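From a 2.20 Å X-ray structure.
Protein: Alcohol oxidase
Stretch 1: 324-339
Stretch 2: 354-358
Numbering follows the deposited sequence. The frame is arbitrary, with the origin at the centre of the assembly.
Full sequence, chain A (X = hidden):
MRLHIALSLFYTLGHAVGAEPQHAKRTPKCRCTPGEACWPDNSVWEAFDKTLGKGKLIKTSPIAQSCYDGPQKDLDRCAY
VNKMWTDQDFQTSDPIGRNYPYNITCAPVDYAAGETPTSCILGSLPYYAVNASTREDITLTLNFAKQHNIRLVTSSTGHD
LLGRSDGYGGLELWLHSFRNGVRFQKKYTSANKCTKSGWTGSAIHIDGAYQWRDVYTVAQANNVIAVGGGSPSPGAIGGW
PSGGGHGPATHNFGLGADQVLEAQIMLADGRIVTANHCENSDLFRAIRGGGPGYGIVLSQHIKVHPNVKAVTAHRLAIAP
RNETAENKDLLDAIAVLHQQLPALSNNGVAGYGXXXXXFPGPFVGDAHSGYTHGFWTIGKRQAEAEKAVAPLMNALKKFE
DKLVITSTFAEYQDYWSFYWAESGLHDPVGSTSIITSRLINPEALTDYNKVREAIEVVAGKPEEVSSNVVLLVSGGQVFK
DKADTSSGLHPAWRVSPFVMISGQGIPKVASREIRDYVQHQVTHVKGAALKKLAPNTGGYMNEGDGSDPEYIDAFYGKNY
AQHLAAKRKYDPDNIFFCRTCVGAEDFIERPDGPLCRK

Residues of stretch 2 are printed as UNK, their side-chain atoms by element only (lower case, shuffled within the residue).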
# COMPACT_ATOMS: atom_id res chain seq x y z
N THR A 324 -9.42 -21.48 24.10
CA THR A 324 -10.49 -20.81 24.81
C THR A 324 -10.71 -19.47 24.08
O THR A 324 -9.85 -19.02 23.28
CB THR A 324 -10.17 -20.53 26.29
OG1 THR A 324 -9.01 -19.69 26.39
CG2 THR A 324 -9.87 -21.79 27.04
N ALA A 325 -11.85 -18.84 24.39
CA ALA A 325 -12.19 -17.52 23.85
C ALA A 325 -11.18 -16.46 24.30
O ALA A 325 -10.79 -15.62 23.52
CB ALA A 325 -13.59 -17.13 24.30
N GLU A 326 -10.75 -16.53 25.56
CA GLU A 326 -9.73 -15.61 26.08
C GLU A 326 -8.32 -15.85 25.44
O GLU A 326 -7.60 -14.89 25.18
CB GLU A 326 -9.62 -15.75 27.60
CG GLU A 326 -8.69 -14.75 28.26
CD GLU A 326 -8.69 -14.80 29.76
OE1 GLU A 326 -9.74 -15.23 30.35
OE2 GLU A 326 -7.71 -14.30 30.37
N ASN A 327 -7.96 -17.12 25.20
CA ASN A 327 -6.65 -17.51 24.67
C ASN A 327 -5.48 -16.82 25.38
O ASN A 327 -4.55 -16.31 24.76
CB ASN A 327 -6.58 -17.30 23.14
CG ASN A 327 -6.68 -18.61 22.36
OD1 ASN A 327 -6.40 -19.67 22.87
ND2 ASN A 327 -7.02 -18.51 21.10
N LYS A 328 -5.56 -16.84 26.71
CA LYS A 328 -4.59 -16.13 27.54
C LYS A 328 -3.13 -16.54 27.20
O LYS A 328 -2.31 -15.66 26.97
CB LYS A 328 -4.91 -16.33 29.00
CG LYS A 328 -4.08 -15.44 29.91
CD LYS A 328 -4.30 -15.76 31.38
CE LYS A 328 -3.23 -15.09 32.24
NZ LYS A 328 -1.83 -15.44 31.81
N ASP A 329 -2.85 -17.86 27.14
CA ASP A 329 -1.47 -18.32 26.92
C ASP A 329 -0.90 -17.97 25.54
O ASP A 329 0.24 -17.58 25.42
CB ASP A 329 -1.36 -19.84 27.10
CG ASP A 329 -1.71 -20.31 28.50
OD1 ASP A 329 -1.36 -19.68 29.51
OD2 ASP A 329 -2.37 -21.34 28.56
N LEU A 330 -1.73 -18.13 24.51
CA LEU A 330 -1.37 -17.72 23.15
C LEU A 330 -0.97 -16.26 23.08
O LEU A 330 0.02 -15.89 22.45
CB LEU A 330 -2.52 -17.97 22.15
CG LEU A 330 -2.22 -17.46 20.72
CD1 LEU A 330 -0.99 -18.19 20.15
CD2 LEU A 330 -3.42 -17.61 19.82
N LEU A 331 -1.78 -15.43 23.68
CA LEU A 331 -1.55 -13.98 23.64
C LEU A 331 -0.38 -13.59 24.52
O LEU A 331 0.32 -12.65 24.19
CB LEU A 331 -2.82 -13.20 24.00
CG LEU A 331 -4.05 -13.29 23.08
CD1 LEU A 331 -5.08 -12.21 23.35
CD2 LEU A 331 -3.71 -13.25 21.59
N ASP A 332 -0.14 -14.31 25.63
CA ASP A 332 1.07 -14.08 26.44
C ASP A 332 2.31 -14.26 25.55
O ASP A 332 3.21 -13.42 25.55
CB ASP A 332 1.16 -15.06 27.64
CG ASP A 332 0.11 -14.78 28.75
OD1 ASP A 332 -0.69 -13.83 28.64
OD2 ASP A 332 0.10 -15.51 29.74
N ALA A 333 2.34 -15.35 24.78
CA ALA A 333 3.48 -15.70 23.95
C ALA A 333 3.64 -14.72 22.79
O ALA A 333 4.75 -14.42 22.42
CB ALA A 333 3.32 -17.12 23.42
N ILE A 334 2.54 -14.22 22.25
CA ILE A 334 2.56 -13.21 21.18
C ILE A 334 3.12 -11.89 21.71
O ILE A 334 3.92 -11.22 21.03
CB ILE A 334 1.17 -13.05 20.53
CG1 ILE A 334 0.87 -14.33 19.73
CG2 ILE A 334 1.12 -11.83 19.61
CD1 ILE A 334 -0.51 -14.43 19.13
N ALA A 335 2.73 -11.53 22.92
CA ALA A 335 3.31 -10.39 23.59
C ALA A 335 4.83 -10.56 23.74
O ALA A 335 5.57 -9.66 23.38
CB ALA A 335 2.65 -10.16 24.93
N VAL A 336 5.27 -11.71 24.25
CA VAL A 336 6.70 -12.01 24.40
C VAL A 336 7.42 -11.91 23.06
O VAL A 336 8.49 -11.34 22.98
CB VAL A 336 6.95 -13.42 25.01
CG1 VAL A 336 8.41 -13.85 24.88
CG2 VAL A 336 6.55 -13.45 26.48
N LEU A 337 6.83 -12.50 22.03
CA LEU A 337 7.39 -12.51 20.70
C LEU A 337 7.59 -11.09 20.18
O LEU A 337 8.63 -10.78 19.59
CB LEU A 337 6.48 -13.30 19.73
CG LEU A 337 6.83 -13.29 18.24
CD1 LEU A 337 6.43 -14.60 17.57
CD2 LEU A 337 6.18 -12.13 17.46
N HIS A 338 6.58 -10.24 20.38
CA HIS A 338 6.71 -8.84 20.01
C HIS A 338 7.93 -8.19 20.69
O HIS A 338 8.66 -7.44 20.05
CB HIS A 338 5.42 -8.04 20.30
CG HIS A 338 4.38 -8.16 19.23
ND1 HIS A 338 3.73 -9.35 18.95
CD2 HIS A 338 3.84 -7.24 18.40
CE1 HIS A 338 2.87 -9.15 17.97
NE2 HIS A 338 2.92 -7.88 17.62
N GLN A 339 8.15 -8.50 21.96
CA GLN A 339 9.33 -7.99 22.68
C GLN A 339 10.68 -8.44 22.11
O GLN A 339 11.70 -7.80 22.37
CB GLN A 339 9.29 -8.39 24.15
CG GLN A 339 8.13 -7.82 24.95
CD GLN A 339 8.28 -8.16 26.42
OE1 GLN A 339 8.04 -9.29 26.82
NE2 GLN A 339 8.65 -7.19 27.23
N UNK A 354 1.57 -13.16 11.29
CA UNK A 354 0.12 -13.10 11.18
C UNK A 354 -0.46 -13.84 12.37
O UNK A 354 0.02 -14.91 12.68
c UNK A 354 0.16 -13.22 8.63
c UNK A 354 1.92 -12.99 6.96
c UNK A 354 1.15 -12.09 6.25
c UNK A 354 -0.35 -13.83 9.90
c UNK A 354 1.43 -13.55 8.14
c UNK A 354 -0.61 -12.31 7.92
c UNK A 354 -0.12 -11.75 6.73
N UNK A 355 -1.50 -13.30 12.98
CA UNK A 355 -2.07 -13.97 14.14
C UNK A 355 -3.52 -13.59 14.38
O UNK A 355 -3.98 -12.51 13.94
c UNK A 355 -1.11 -12.31 15.93
c UNK A 355 -2.09 -9.49 18.01
c UNK A 355 -0.19 -11.39 15.61
c UNK A 355 -3.68 -11.23 18.54
c UNK A 355 -3.07 -12.12 17.65
c UNK A 355 -1.21 -13.75 15.40
c UNK A 355 -1.96 -11.69 16.93
c UNK A 355 -3.19 -9.93 18.71
c UNK A 355 -1.48 -10.38 17.13
n UNK A 355 -0.40 -10.21 16.30
N UNK A 356 -4.19 -14.46 15.10
CA UNK A 356 -5.62 -14.38 15.34
C UNK A 356 -5.89 -14.89 16.73
O UNK A 356 -5.44 -15.99 17.08
c UNK A 356 -7.42 -13.81 12.59
c UNK A 356 -6.45 -14.73 12.96
c UNK A 356 -5.51 -14.61 10.75
c UNK A 356 -6.42 -15.26 14.35
c UNK A 356 -6.47 -13.69 10.38
c UNK A 356 -5.49 -15.14 12.03
c UNK A 356 -7.42 -13.28 11.30
N UNK A 357 -6.63 -14.12 17.49
CA UNK A 357 -7.19 -14.62 18.76
C UNK A 357 -8.25 -15.68 18.52
O UNK A 357 -8.36 -16.64 19.25
c UNK A 357 -7.84 -13.49 19.54
c UNK A 357 -9.32 -13.57 21.66
n UNK A 357 -8.65 -12.68 24.33
n UNK A 357 -8.99 -10.50 23.61
c UNK A 357 -8.00 -13.93 21.00
n UNK A 357 -9.30 -12.21 22.14
c UNK A 357 -8.97 -11.82 23.37
N UNK A 358 -9.04 -15.47 17.49
CA UNK A 358 -10.03 -16.46 17.05
C UNK A 358 -10.18 -16.31 15.56
O UNK A 358 -10.09 -15.19 15.04
o UNK A 358 -11.90 -14.97 17.18
c UNK A 358 -11.38 -16.16 17.73
O HOH W 1 0.61 -7.66 15.58

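Position 354 carries seven side-chain atoms, all carbon: one carbon followed by a six-membered ring. They touch nothing on stretch 1. No oxygen hangs from the ring, which excludes tyrosine, and the residue is Phe354. It plays no part in the contact.

Position 355 has ten side-chain atoms, nine carbons and one nitrogen, with one carbon leading into fused five- and six-membered rings. Its CA-to-CB bond points toward the helix, where the rings meet Leu331, Ile334 and His338. An indole is the only standard side chain that fits: Trp355. CG2 of Ile334 sits 3.9 Å from the centroid of the five-membered ring of Trp355 and 12° off its normal, a CH-pi contact over one face. CD1 of Ile334 reaches CE3 of Trp355 at 3.8 Å, and CD2 of Leu331 lies 3.7 Å from CZ3 of Trp355. The His338 ring is oriented by a hydrogen bond from its ND1 to Ile334 O (2.8 Å), one turn back. Its plane stands at 90° to that of the indole, with CE1 of His338 3.8 Å from NE1 of Trp355. Water 1 links the two rings, its O accepting from NE1 of Trp355 at 2.8 Å and lying 3.1 Å from NE2 of His338.

Position 356 again shows one carbon and a six-carbon ring, seven atoms without a heteroatom, and the side chain touches nothing on stretch 1; hence Phe356. Its CA-to-CB bond points away from the helix; the backbone makes the contact, with Phe356 O 3.8 Å from CD2 of Leu330.

Position 357 has three carbons, a nitrogen, then a carbon bearing two more nitrogens. CA-to-CB points sideways, but the end of the chain comes nearer, and the side chain reaches Ala325, Glu326 and Leu331. The guanidinium identifies Arg357. NH1 of Arg357 donates to Glu326 O at 2.6 Å, a weak bond with an angle of only 122°. CD1 of Leu331 covers one face of the guanidinium, 3.7 Å from NH1 of Arg357. ND2 of Asn327 donates to Arg357 O at 3.0 Å and 144°.

Position 358 has one carbon and one oxygen, neither touching stretch 1, so it is Ser358.

The contact therefore has two parts. Helix 328-339 and strand 354-356 run nearly antiparallel, at 153°, with axes 10.6 Å apart at closest approach, and the indole fills much of that gap. Beyond the strand, Arg357 engages the segment preceding the helix through polar bonds in both directions. Together they bury 414 Å², counting both sides.

Stretch 2 (354-358) FWFRS
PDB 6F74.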